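Side-chain contacts in Alpha/beta hydrolase (Pseudomonas aeruginosa PAO1, PDB 4R1D), which probably acts as a calcium-binding lipase effector of the H2 type VI secretion system, blocked for self-protection when its inhibitor partner Tli4 is bound: residues A[241-244]-A[245-248]; A[231-234]-A[235-239]; A[485-488]-A[489-492]; A[326-329]-A[330-334]. All coordinates share one frame; numbering follows the deposited sequence.

Contact 1: A[241-244]-A[245-248]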
ATOM      1  N   ASP A 241     -20.315  20.977 -22.822  1.00 28.95           N
ATOM      2  CA  ASP A 241     -20.904  19.964 -23.677  1.00 28.15           C
ATOM      3  C   ASP A 241     -19.853  18.878 -23.891  1.00 29.17           C
ATOM      4  O   ASP A 241     -18.701  19.053 -23.503  1.00 25.61           O
ATOM      5  CB  ASP A 241     -21.360  20.567 -25.007  1.00 38.60           C
ATOM      6  CG  ASP A 241     -20.223  21.177 -25.786  1.00 36.69           C
ATOM      7  OD1 ASP A 241     -19.321  20.418 -26.195  1.00 32.12           O
ATOM      8  OD2 ASP A 241     -20.232  22.411 -25.997  1.00 46.90           O
ATOM      9  N   PRO A 242     -20.250  17.747 -24.488  1.00 27.09           N
ATOM     10  CA  PRO A 242     -19.327  16.619 -24.647  1.00 30.48           C
ATOM     11  C   PRO A 242     -18.058  16.934 -25.436  1.00 27.91           C
ATOM     12  O   PRO A 242     -17.002  16.415 -25.080  1.00 26.37           O
ATOM     13  CB  PRO A 242     -20.182  15.578 -25.368  1.00 32.93           C
ATOM     14  CG  PRO A 242     -21.574  15.864 -24.857  1.00 28.62           C
ATOM     15  CD  PRO A 242     -21.643  17.363 -24.785  1.00 27.04           C
ATOM     16  N   GLU A 243     -18.144  17.755 -26.477  1.00 25.27           N
ATOM     17  CA  GLU A 243     -16.943  18.123 -27.228  1.00 25.66           C
ATOM     18  C   GLU A 243     -15.933  18.865 -26.354  1.00 29.64           C
ATOM     19  O   GLU A 243     -14.736  18.579 -26.384  1.00 25.49           O
ATOM     20  CB  GLU A 243     -17.282  18.970 -28.454  1.00 28.33           C
ATOM     21  CG  GLU A 243     -16.045  19.559 -29.140  1.00 26.71           C
ATOM     22  CD  GLU A 243     -16.378  20.404 -30.360  1.00 39.05           C
ATOM     23  OE1 GLU A 243     -17.567  20.712 -30.571  1.00 37.13           O
ATOM     24  OE2 GLU A 243     -15.448  20.762 -31.111  1.00 46.31           O
ATOM     25  N   GLN A 244     -16.421  19.833 -25.588  1.00 20.33           N
ATOM     26  CA  GLN A 244     -15.571  20.575 -24.666  1.00 29.39           C
ATOM     27  C   GLN A 244     -14.894  19.647 -23.661  1.00 25.16           C
ATOM     28  O   GLN A 244     -13.728  19.823 -23.329  1.00 25.67           O
ATOM     29  CB  GLN A 244     -16.397  21.611 -23.914  1.00 26.16           C
ATOM     30  CG  GLN A 244     -16.937  22.716 -24.793  1.00 34.38           C
ATOM     31  CD  GLN A 244     -17.865  23.631 -24.032  1.00 31.14           C
ATOM     32  OE1 GLN A 244     -18.922  23.207 -23.569  1.00 33.53           O
ATOM     33  NE2 GLN A 244     -17.474  24.890 -23.893  1.00 34.76           N
ATOM     34  N   MET A 245     -15.650  18.675 -23.166  1.00 24.27           N
ATOM     35  CA  MET A 245     -15.113  17.663 -22.270  1.00 23.42           C
ATOM     36  C   MET A 245     -13.974  16.922 -22.924  1.00 25.58           C
ATOM     37  O   MET A 245     -12.886  16.785 -22.355  1.00 21.80           O
ATOM     38  CB  MET A 245     -16.188  16.635 -21.952  1.00 29.22           C
ATOM     39  CG  MET A 245     -15.966  15.942 -20.642  1.00 33.17           C
ATOM     40  SD  MET A 245     -16.703  17.026 -19.417  1.00 71.84           S
ATOM     41  CE  MET A 245     -17.872  17.889 -20.465  1.00 36.94           C
ATOM     42  N   ARG A 246     -14.249  16.405 -24.116  1.00 22.82           N
ATOM     43  CA  ARG A 246     -13.265  15.639 -24.865  1.00 24.54           C
ATOM     44  C   ARG A 246     -11.982  16.420 -25.066  1.00 24.02           C
ATOM     45  O   ARG A 246     -10.900  15.831 -25.128  1.00 23.58           O
ATOM     46  CB  ARG A 246     -13.814  15.233 -26.236  1.00 25.71           C
ATOM     47  CG  ARG A 246     -14.849  14.130 -26.196  1.00 26.48           C
ATOM     48  CD  ARG A 246     -14.937  13.444 -27.559  1.00 32.87           C
ATOM     49  NE  ARG A 246     -15.136  14.401 -28.643  1.00 30.05           N
ATOM     50  CZ  ARG A 246     -16.321  14.904 -28.977  1.00 32.93           C
ATOM     51  NH1 ARG A 246     -17.405  14.543 -28.302  1.00 26.52           N
ATOM     52  NH2 ARG A 246     -16.423  15.772 -29.979  1.00 32.78           N
ATOM     53  N   ARG A 247     -12.099  17.742 -25.172  1.00 22.54           N
ATOM     54  CA  ARG A 247     -10.944  18.589 -25.462  0.50 25.64           C
ATOM     55  C   ARG A 247     -10.135  18.905 -24.208  1.00 20.06           C
ATOM     56  O   ARG A 247      -9.000  19.378 -24.291  1.00 21.12           O
ATOM     57  CB  ARG A 247     -11.367  19.895 -26.150  0.50 29.53           C
ATOM     58  CG  ARG A 247     -11.901  19.723 -27.564  0.50 31.78           C
ATOM     59  CD  ARG A 247     -12.124  21.067 -28.257  0.50 36.85           C
ATOM     60  NE  ARG A 247     -10.877  21.680 -28.712  0.50 39.96           N
ATOM     61  CZ  ARG A 247     -10.273  22.700 -28.108  0.50 42.10           C
ATOM     62  NH1 ARG A 247     -10.798  23.238 -27.015  0.50 37.47           N
ATOM     63  NH2 ARG A 247      -9.143  23.187 -28.603  0.50 43.65           N
ATOM     64  N   MET A 248     -10.713  18.646 -23.041  1.00 18.59           N
ATOM     65  CA  MET A 248      -9.993  18.940 -21.802  1.00 21.59           C
ATOM     66  C   MET A 248      -8.708  18.102 -21.684  1.00 20.70           C
ATOM     67  O   MET A 248      -8.651  16.962 -22.156  1.00 18.29           O
ATOM     68  CB  MET A 248     -10.889  18.751 -20.574  1.00 22.59           C
ATOM     69  CG  MET A 248     -11.812  19.946 -20.310  1.00 24.82           C
ATOM     70  SD  MET A 248     -12.754  19.787 -18.785  1.00 26.19           S
ATOM     71  CE  MET A 248     -11.468  20.053 -17.557  1.00 22.10           C
TER
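M245 and R246 hang their amides on the carbonyls of D241 and P242 in the opening turn of helix 242-247, which a capping box secures at its N-terminal end. In the box D241 is the N-cap: its OD1 accepts from Q244 N at 3.0 Å, met from 39° above the carboxylate plane. Q244 answers with its extended side chain, and Q244 OE1 receives D241 N at 2.7 Å in the carbonyl plane. P242 suits the position after the cap because its nitrogen carries no hydrogen that would need an acceptor. The helical bonds follow, M245 N to D241 O at 3.1 Å and R246 N to P242 O at 2.9 Å. R247 N then divides itself weakly between the carbonyls of E243 and Q244 near the end of this short helix.

Charge plays a looser part on the exposed side. A bend at chi3 (-52°) folds the R246 guanidinium back over the backbone of E243, with R246 NH2 3.6 Å from E243 CB. The carboxylate and guanidinium planes are only 7° apart, yet E243 OE1 and R246 NH2 remain separated by 5.1 Å.

Flexible methionines serve the side facing helix 215-238: M248 packs on L231 and Y234, and M245 on the CG methylene of Q235. Doubled back on itself, M245 brings its methyl CE to 3.4 Å from D241 O.

Contact 2: A[231-234]-A[235-239]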
ATOM      1  N   LEU A 231     -13.269  15.133 -14.215  1.00 15.95           N
ATOM      2  CA  LEU A 231     -13.824  15.854 -15.361  1.00 19.06           C
ATOM      3  C   LEU A 231     -15.329  16.115 -15.204  1.00 20.44           C
ATOM      4  O   LEU A 231     -15.800  17.207 -15.524  1.00 18.55           O
ATOM      5  CB  LEU A 231     -13.494  15.158 -16.680  1.00 18.64           C
ATOM      6  CG  LEU A 231     -11.993  15.086 -16.996  1.00 22.22           C
ATOM      7  CD1 LEU A 231     -11.743  14.412 -18.335  1.00 21.73           C
ATOM      8  CD2 LEU A 231     -11.363  16.468 -16.975  1.00 20.72           C
ATOM      9  N   PRO A 232     -16.082  15.133 -14.677  1.00 18.59           N
ATOM     10  CA  PRO A 232     -17.516  15.414 -14.510  1.00 21.32           C
ATOM     11  C   PRO A 232     -17.793  16.589 -13.571  1.00 19.89           C
ATOM     12  O   PRO A 232     -18.789  17.285 -13.742  1.00 23.57           O
ATOM     13  CB  PRO A 232     -18.061  14.102 -13.941  1.00 22.71           C
ATOM     14  CG  PRO A 232     -17.184  13.057 -14.580  1.00 21.94           C
ATOM     15  CD  PRO A 232     -15.789  13.693 -14.566  1.00 17.91           C
ATOM     16  N   PHE A 233     -16.931  16.826 -12.591  1.00 18.57           N
ATOM     17  CA  PHE A 233     -17.105  18.032 -11.794  1.00 19.75           C
ATOM     18  C   PHE A 233     -17.126  19.278 -12.690  1.00 23.19           C
ATOM     19  O   PHE A 233     -17.980  20.146 -12.521  1.00 25.13           O
ATOM     20  CB  PHE A 233     -16.025  18.170 -10.715  1.00 22.18           C
ATOM     21  CG  PHE A 233     -16.037  19.509 -10.023  1.00 24.74           C
ATOM     22  CD1 PHE A 233     -16.864  19.734  -8.931  1.00 27.96           C
ATOM     23  CD2 PHE A 233     -15.240  20.550 -10.477  1.00 26.29           C
ATOM     24  CE1 PHE A 233     -16.889  20.967  -8.295  1.00 29.26           C
ATOM     25  CE2 PHE A 233     -15.260  21.791  -9.843  1.00 27.30           C
ATOM     26  CZ  PHE A 233     -16.088  21.998  -8.752  1.00 32.90           C
ATOM     27  N   TYR A 234     -16.187  19.373 -13.631  1.00 21.98           N
ATOM     28  CA  TYR A 234     -16.122  20.549 -14.505  1.00 19.43           C
ATOM     29  C   TYR A 234     -17.260  20.553 -15.521  1.00 21.35           C
ATOM     30  O   TYR A 234     -17.784  21.616 -15.864  1.00 22.16           O
ATOM     31  CB  TYR A 234     -14.753  20.675 -15.188  1.00 17.12           C
ATOM     32  CG  TYR A 234     -13.674  20.918 -14.170  1.00 21.85           C
ATOM     33  CD1 TYR A 234     -13.513  22.171 -13.589  1.00 24.35           C
ATOM     34  CD2 TYR A 234     -12.852  19.886 -13.742  1.00 20.45           C
ATOM     35  CE1 TYR A 234     -12.544  22.392 -12.627  1.00 20.50           C
ATOM     36  CE2 TYR A 234     -11.891  20.098 -12.782  1.00 18.41           C
ATOM     37  CZ  TYR A 234     -11.737  21.344 -12.232  1.00 22.74           C
ATOM     38  OH  TYR A 234     -10.768  21.541 -11.272  1.00 23.52           O
ATOM     39  N   GLN A 235     -17.659  19.372 -15.981  1.00 18.49           N
ATOM     40  CA  GLN A 235     -18.811  19.293 -16.883  1.00 21.49           C
ATOM     41  C   GLN A 235     -19.997  19.995 -16.229  1.00 26.84           C
ATOM     42  O   GLN A 235     -20.630  20.863 -16.835  1.00 24.14           O
ATOM     43  CB  GLN A 235     -19.177  17.843 -17.214  1.00 23.86           C
ATOM     44  CG  GLN A 235     -20.288  17.703 -18.267  1.00 22.60           C
ATOM     45  CD  GLN A 235     -21.658  18.144 -17.758  1.00 29.47           C
ATOM     46  OE1 GLN A 235     -22.101  17.720 -16.689  1.00 26.73           O
ATOM     47  NE2 GLN A 235     -22.329  19.011 -18.520  1.00 25.16           N
ATOM     48  N   LYS A 236     -20.276  19.628 -14.983  1.00 24.28           N
ATOM     49  CA  LYS A 236     -21.418  20.175 -14.266  1.00 28.71           C
ATOM     50  C   LYS A 236     -21.214  21.631 -13.876  1.00 28.82           C
ATOM     51  O   LYS A 236     -22.107  22.458 -14.039  1.00 29.38           O
ATOM     52  CB  LYS A 236     -21.709  19.343 -13.016  1.00 29.16           C
ATOM     53  CG  LYS A 236     -22.779  19.950 -12.132  1.00 39.85           C
ATOM     54  CD  LYS A 236     -23.746  18.894 -11.623  1.00 45.02           C
ATOM     55  CE  LYS A 236     -25.050  19.539 -11.163  1.00 43.96           C
ATOM     56  NZ  LYS A 236     -26.187  18.576 -11.169  1.00 51.34           N
ATOM     57  N   GLU A 237     -20.039  21.942 -13.348  1.00 26.91           N
ATOM     58  CA  GLU A 237     -19.770  23.273 -12.822  1.00 32.89           C
ATOM     59  C   GLU A 237     -19.715  24.320 -13.929  1.00 36.55           C
ATOM     60  O   GLU A 237     -20.202  25.440 -13.765  1.00 31.81           O
ATOM     61  CB  GLU A 237     -18.458  23.277 -12.031  1.00 33.57           C
ATOM     62  CG  GLU A 237     -18.179  24.580 -11.288  1.00 43.41           C
ATOM     63  CD  GLU A 237     -19.170  24.834 -10.166  1.00 49.13           C
ATOM     64  OE1 GLU A 237     -19.488  23.880  -9.423  1.00 54.47           O
ATOM     65  OE2 GLU A 237     -19.631  25.989 -10.033  1.00 55.17           O
ATOM     66  N   CYS A 238     -19.125  23.945 -15.060  1.00 29.64           N
ATOM     67  CA  CYS A 238     -18.892  24.886 -16.145  1.00 29.47           C
ATOM     68  C   CYS A 238     -19.885  24.715 -17.289  1.00 29.69           C
ATOM     69  O   CYS A 238     -19.787  25.400 -18.303  1.00 33.09           O
ATOM     70  CB  CYS A 238     -17.462  24.743 -16.675  1.00 30.82           C
ATOM     71  SG  CYS A 238     -16.153  24.999 -15.428  1.00 34.99           S
ATOM     72  N   GLY A 239     -20.831  23.792 -17.131  1.00 29.03           N
ATOM     73  CA  GLY A 239     -21.822  23.541 -18.163  1.00 31.31           C
ATOM     74  C   GLY A 239     -21.190  23.209 -19.503  1.00 33.86           C
ATOM     75  O   GLY A 239     -21.507  23.821 -20.521  1.00 27.79           O
TER
HETATM   76  O   HOH W   1     -21.315  15.565 -15.285  1.00 31.34           O
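F233 and E237, one helical turn apart near the C-terminal end of helix 215-238, run side by side in the same direction. Both side chains leave with CG anti to the backbone N (chi1 171° and -172°). This puts E237 CB over the rim of one face of the F233 ring, and a bend further out carries E237 OE1 to 3.9 Å from F233 CZ. The carboxylate plane is 31° from the ring plane, and the flat phenylalanine ring gives the E237 CB and CG methylenes a surface to lie along.

Y234 is turned to the buried side. C238 SG meets this ring at its edge, near its plane, 4.3 Å from Y234 CD1, while F233 CD2 stands over the centre of one face. A tyrosine fits because its hydroxyl reaches a polar target beyond the apolar packing: Y234 OH is hydrogen-bonded to D203 and W205. D203 is a calcium ligand, which makes Y234 a second-shell residue of the metal site.

G239, with positive phi, leaves the helical course just after C238. Q235 gives NE2 to L240 O, and its other end, Q235 OE1, accepts from a water at 2.7 Å that also donates weakly to P232 O.

Contact 3: A[485-488]-A[489-492]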
ATOM      1  N   THR A 485      36.366  -0.629  -3.285  1.00 40.81           N
ATOM      2  CA  THR A 485      36.928  -0.416  -4.615  1.00 41.23           C
ATOM      3  C   THR A 485      35.799  -0.395  -5.637  1.00 41.08           C
ATOM      4  O   THR A 485      35.179  -1.422  -5.913  1.00 42.39           O
ATOM      5  CB  THR A 485      37.932  -1.528  -4.991  1.00 45.64           C
ATOM      6  OG1 THR A 485      38.963  -1.600  -3.998  1.00 48.74           O
ATOM      7  CG2 THR A 485      38.557  -1.251  -6.353  1.00 43.18           C
ATOM      8  N   GLY A 486      35.530   0.775  -6.198  1.00 38.09           N
ATOM      9  CA  GLY A 486      34.395   0.932  -7.085  1.00 36.98           C
ATOM     10  C   GLY A 486      34.717   0.916  -8.565  1.00 38.69           C
ATOM     11  O   GLY A 486      35.843   1.186  -8.988  1.00 37.68           O
ATOM     12  N   ASN A 487      33.700   0.589  -9.349  1.00 27.28           N
ATOM     13  CA  ASN A 487      33.748   0.658 -10.797  1.00 29.19           C
ATOM     14  C   ASN A 487      33.600   2.122 -11.192  1.00 32.48           C
ATOM     15  O   ASN A 487      32.651   2.785 -10.775  1.00 28.78           O
ATOM     16  CB  ASN A 487      32.591  -0.182 -11.353  1.00 30.00           C
ATOM     17  CG  ASN A 487      32.555  -0.232 -12.864  1.00 26.57           C
ATOM     18  OD1 ASN A 487      33.149   0.598 -13.551  1.00 31.31           O
ATOM     19  ND2 ASN A 487      31.826  -1.212 -13.395  1.00 26.32           N
ATOM     20  N   PRO A 488      34.554   2.644 -11.974  1.00 29.75           N
ATOM     21  CA  PRO A 488      34.542   4.047 -12.412  1.00 31.32           C
ATOM     22  C   PRO A 488      33.222   4.433 -13.077  1.00 25.99           C
ATOM     23  O   PRO A 488      32.778   5.574 -12.957  1.00 25.93           O
ATOM     24  CB  PRO A 488      35.672   4.097 -13.446  1.00 37.93           C
ATOM     25  CG  PRO A 488      36.593   2.992 -13.050  1.00 41.11           C
ATOM     26  CD  PRO A 488      35.730   1.909 -12.479  1.00 35.92           C
ATOM     27  N   LEU A 489      32.612   3.487 -13.782  1.00 22.57           N
ATOM     28  CA  LEU A 489      31.315   3.711 -14.411  1.00 26.34           C
ATOM     29  C   LEU A 489      30.201   3.939 -13.392  1.00 24.15           C
ATOM     30  O   LEU A 489      29.127   4.420 -13.748  1.00 24.43           O
ATOM     31  CB  LEU A 489      30.949   2.519 -15.296  1.00 23.89           C
ATOM     32  CG  LEU A 489      31.903   2.336 -16.480  1.00 31.93           C
ATOM     33  CD1 LEU A 489      31.773   0.949 -17.094  1.00 28.17           C
ATOM     34  CD2 LEU A 489      31.644   3.429 -17.505  1.00 30.37           C
ATOM     35  N   ASP A 490      30.452   3.586 -12.136  1.00 21.01           N
ATOM     36  CA  ASP A 490      29.427   3.718 -11.101  1.00 24.43           C
ATOM     37  C   ASP A 490      29.430   5.069 -10.394  1.00 22.23           C
ATOM     38  O   ASP A 490      28.594   5.315  -9.525  1.00 21.13           O
ATOM     39  CB  ASP A 490      29.589   2.627 -10.049  1.00 21.69           C
ATOM     40  CG  ASP A 490      28.829   1.364 -10.395  1.00 20.94           C
ATOM     41  OD1 ASP A 490      27.837   1.423 -11.157  1.00 21.25           O
ATOM     42  OD2 ASP A 490      29.236   0.305  -9.885  1.00 24.05           O
ATOM     43  N   ALA A 491      30.382   5.935 -10.732  1.00 21.64           N
ATOM     44  CA  ALA A 491      30.514   7.199 -10.010  1.00 20.90           C
ATOM     45  C   ALA A 491      29.242   8.066 -10.013  1.00 17.54           C
ATOM     46  O   ALA A 491      28.868   8.626  -8.978  1.00 18.37           O
ATOM     47  CB  ALA A 491      31.725   7.997 -10.525  1.00 22.66           C
ATOM     48  N   SER A 492      28.571   8.150 -11.157  1.00 17.74           N
ATOM     49  CA  SER A 492      27.446   9.070 -11.307  1.00 19.76           C
ATOM     50  C   SER A 492      26.203   8.591 -10.565  1.00 20.14           C
ATOM     51  O   SER A 492      25.309   9.386 -10.296  1.00 19.70           O
ATOM     52  CB  SER A 492      27.103   9.295 -12.783  1.00 20.81           C
ATOM     53  OG  SER A 492      26.487   8.152 -13.356  1.00 19.98           O
TER
HETATM   54  O   HOH W   2      31.254   0.075  -8.014  1.00 26.87           O
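The backbone from N487 to A491 coils tightly, with D490 N bonded to N487 O at 2.7 Å and A491 N to P488 O at 3.3 Å, each three residues back as in a 3-10 turn. The N487 side chain reinforces its start. With CG anti to the backbone N (chi1 -178°), the amide swings forward over the turn, and N487 OD1 accepts from L489 N at 2.9 Å, the donor standing 46° out of the carbonyl plane. This is an Asx turn, and asparagine suits it because its short side chain brings an acceptor to the amide two residues on. P488 in between has a ring that fixes phi at a value compatible with the coil and lacks an N-H to satisfy. The turn lies on the surface in the loop between strand 477-479 and helix 502-505. L489 lies across the same oxygen, its CB 3.4 Å from N487 OD1. D490 turns inward instead, and salt bridges to R336 and R333 hold its two carboxylate oxygens. One of these oxygens also serves the turn: a water donates to D490 OD2 at 2.8 Å and accepts from N487 N at 2.8 Å. Beside it D490 OD2 packs 3.7 Å from N487 CB.

Contact 4: A[326-329]-A[330-334]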
ATOM      1  N   LEU A 326       8.977  -2.075  -6.799  1.00 15.72           N
ATOM      2  CA  LEU A 326      10.068  -1.159  -6.489  1.00 15.79           C
ATOM      3  C   LEU A 326      11.435  -1.835  -6.646  1.00 16.23           C
ATOM      4  O   LEU A 326      12.468  -1.168  -6.637  1.00 16.36           O
ATOM      5  CB  LEU A 326       9.920  -0.629  -5.061  1.00 16.19           C
ATOM      6  CG  LEU A 326      11.046   0.245  -4.494  1.00 23.63           C
ATOM      7  CD1 LEU A 326      11.157   1.541  -5.300  1.00 20.14           C
ATOM      8  CD2 LEU A 326      10.834   0.547  -3.014  1.00 21.59           C
ATOM      9  N   ALA A 327      11.447  -3.158  -6.773  1.00 14.96           N
ATOM     10  CA  ALA A 327      12.719  -3.881  -6.866  1.00 17.67           C
ATOM     11  C   ALA A 327      13.486  -3.436  -8.114  1.00 16.46           C
ATOM     12  O   ALA A 327      12.874  -3.109  -9.126  1.00 15.60           O
ATOM     13  CB  ALA A 327      12.466  -5.364  -6.898  1.00 15.80           C
ATOM     14  N   PRO A 328      14.836  -3.395  -8.038  1.00 13.78           N
ATOM     15  CA  PRO A 328      15.599  -3.003  -9.231  1.00 14.67           C
ATOM     16  C   PRO A 328      15.248  -3.844 -10.469  1.00 16.02           C
ATOM     17  O   PRO A 328      15.095  -5.062 -10.379  1.00 18.41           O
ATOM     18  CB  PRO A 328      17.060  -3.234  -8.809  1.00 13.60           C
ATOM     19  CG  PRO A 328      17.051  -2.949  -7.330  1.00 13.52           C
ATOM     20  CD  PRO A 328      15.691  -3.529  -6.845  1.00 14.39           C
ATOM     21  N   SER A 329      15.119  -3.187 -11.617  1.00 13.77           N
ATOM     22  CA  SER A 329      14.828  -3.868 -12.874  1.00 15.32           C
ATOM     23  C   SER A 329      16.111  -4.443 -13.467  1.00 19.88           C
ATOM     24  O   SER A 329      17.183  -4.307 -12.879  1.00 17.23           O
ATOM     25  CB  SER A 329      14.230  -2.878 -13.860  1.00 15.73           C
ATOM     26  OG  SER A 329      15.190  -1.886 -14.199  1.00 17.19           O
ATOM     27  N   ALA A 330      16.016  -5.076 -14.632  1.00 18.98           N
ATOM     28  CA  ALA A 330      17.228  -5.548 -15.315  1.00 18.21           C
ATOM     29  C   ALA A 330      18.086  -4.384 -15.811  1.00 19.59           C
ATOM     30  O   ALA A 330      19.292  -4.532 -15.998  1.00 21.08           O
ATOM     31  CB  ALA A 330      16.865  -6.469 -16.496  1.00 17.67           C
ATOM     32  N   GLU A 331      17.453  -3.237 -16.040  1.00 17.59           N
ATOM     33  CA  GLU A 331      18.125  -2.054 -16.595  1.00 18.72           C
ATOM     34  C   GLU A 331      18.691  -1.121 -15.525  1.00 17.30           C
ATOM     35  O   GLU A 331      19.415  -0.168 -15.818  1.00 19.34           O
ATOM     36  CB  GLU A 331      17.155  -1.272 -17.483  1.00 18.85           C
ATOM     37  CG  GLU A 331      16.754  -1.980 -18.774  1.00 20.48           C
ATOM     38  CD  GLU A 331      15.697  -3.053 -18.562  1.00 28.63           C
ATOM     39  OE1 GLU A 331      14.837  -2.897 -17.663  1.00 28.13           O
ATOM     40  OE2 GLU A 331      15.723  -4.061 -19.304  1.00 28.60           O
ATOM     41  N   TYR A 332      18.328  -1.383 -14.282  1.00 16.00           N
ATOM     42  CA  TYR A 332      18.788  -0.592 -13.146  1.00 15.34           C
ATOM     43  C   TYR A 332      20.310  -0.528 -13.147  1.00 16.09           C
ATOM     44  O   TYR A 332      20.961  -1.550 -13.323  1.00 17.02           O
ATOM     45  CB  TYR A 332      18.313  -1.322 -11.895  1.00 14.88           C
ATOM     46  CG  TYR A 332      18.681  -0.750 -10.553  1.00 16.16           C
ATOM     47  CD1 TYR A 332      17.886   0.213  -9.947  1.00 16.32           C
ATOM     48  CD2 TYR A 332      19.776  -1.238  -9.846  1.00 15.58           C
ATOM     49  CE1 TYR A 332      18.192   0.689  -8.687  1.00 15.97           C
ATOM     50  CE2 TYR A 332      20.086  -0.769  -8.591  1.00 16.14           C
ATOM     51  CZ  TYR A 332      19.291   0.202  -8.016  1.00 18.96           C
ATOM     52  OH  TYR A 332      19.586   0.684  -6.765  1.00 17.28           O
ATOM     53  N   ARG A 333      20.873   0.664 -12.963  1.00 13.26           N
ATOM     54  CA  ARG A 333      22.331   0.806 -12.875  1.00 16.22           C
ATOM     55  C   ARG A 333      22.982   0.322 -14.177  1.00 19.31           C
ATOM     56  O   ARG A 333      24.096  -0.212 -14.175  1.00 19.11           O
ATOM     57  CB  ARG A 333      22.848   0.026 -11.660  1.00 16.07           C
ATOM     58  CG  ARG A 333      24.220   0.450 -11.135  1.00 18.62           C
ATOM     59  CD  ARG A 333      24.411  -0.048  -9.712  1.00 21.07           C
ATOM     60  NE  ARG A 333      25.761   0.181  -9.211  1.00 18.05           N
ATOM     61  CZ  ARG A 333      26.116   0.054  -7.939  1.00 16.40           C
ATOM     62  NH1 ARG A 333      25.210  -0.268  -7.007  1.00 16.77           N
ATOM     63  NH2 ARG A 333      27.379   0.263  -7.596  1.00 17.51           N
ATOM     64  N   GLU A 334      22.272   0.522 -15.284  1.00 18.37           N
ATOM     65  CA  GLU A 334      22.736   0.119 -16.608  1.00 19.04           C
ATOM     66  C   GLU A 334      23.177  -1.351 -16.626  1.00 23.21           C
ATOM     67  O   GLU A 334      24.122  -1.721 -17.326  1.00 22.83           O
ATOM     68  CB  GLU A 334      23.876   1.044 -17.083  1.00 20.22           C
ATOM     69  CG  GLU A 334      23.479   2.530 -17.225  1.00 29.57           C
ATOM     70  CD  GLU A 334      24.674   3.463 -17.435  1.00 40.02           C
ATOM     71  OE1 GLU A 334      25.686   3.324 -16.711  1.00 41.44           O
ATOM     72  OE2 GLU A 334      24.602   4.349 -18.319  1.00 38.03           O
TER
HETATM   73  O   HOH W   3      13.896  -0.756 -16.291  1.00 20.21           O
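S329 and E331 share a water, which donates to E331 OE1 at 2.7 Å and lies 2.7 Å from S329 OG in a bond of undecided direction. With chi1 at 65°, S329 OG sits between its own backbone N and carbonyl carbon and receives weak bonds from E331 N and Y332 N, both at 3.2 Å. The bond from E331 N defines a weak ST turn, and Y332 N to S329 O is its weak backbone bond. Serine suits it: small enough to be buried, it can accept from these amides and also donate, as in its weak bond to T285 O. E331 bends at chi2 to reach the water.

Beyond these polar bonds, P328 and Y332 lie alongside each other. P328 CB is poised over the tyrosine face in a CH-pi contact, 3.6 Å from the centroid of the Y332 ring and 17° off its normal, and P328 CG reaches to 3.9 Å from Y332 CZ. The rigid proline ring holds its CB and CG methylenes against the flat tyrosine face. W338 meets the Y332 ring edge-to-face, and Y332 OH bonds to S288 N.

The loop joins helix 321-324 to strand 339-342, with P328 against I290 of helix 289-296, S329 against Y366 of helix 365-370, and S329 and E331 against H415 and S419 of helix 400-421.

How the contacts relate
Along the chain the order is contact 2, 1, 4, 3, and in space they form two pairs. Contacts 2 and 1 occupy successive helices, 215-238 and 242-247, which pack together through M245 and M248, their centres 10 Å apart. They sit beside the six-stranded parallel sheet of the alpha/beta hydrolase fold, near the calcium ligands F202 and D203 at the start of edge strand 201-206. Contacts 4 and 3 lie away from the calcium site, in loops before strand 339-342 and after strand 477-479 of the smaller mixed sheet; their centres are 17 Å apart and the R333–D490 salt bridge ties them. Centres of contacts 2 and 3 are 53 Å apart, on opposite sides of the chain's centre.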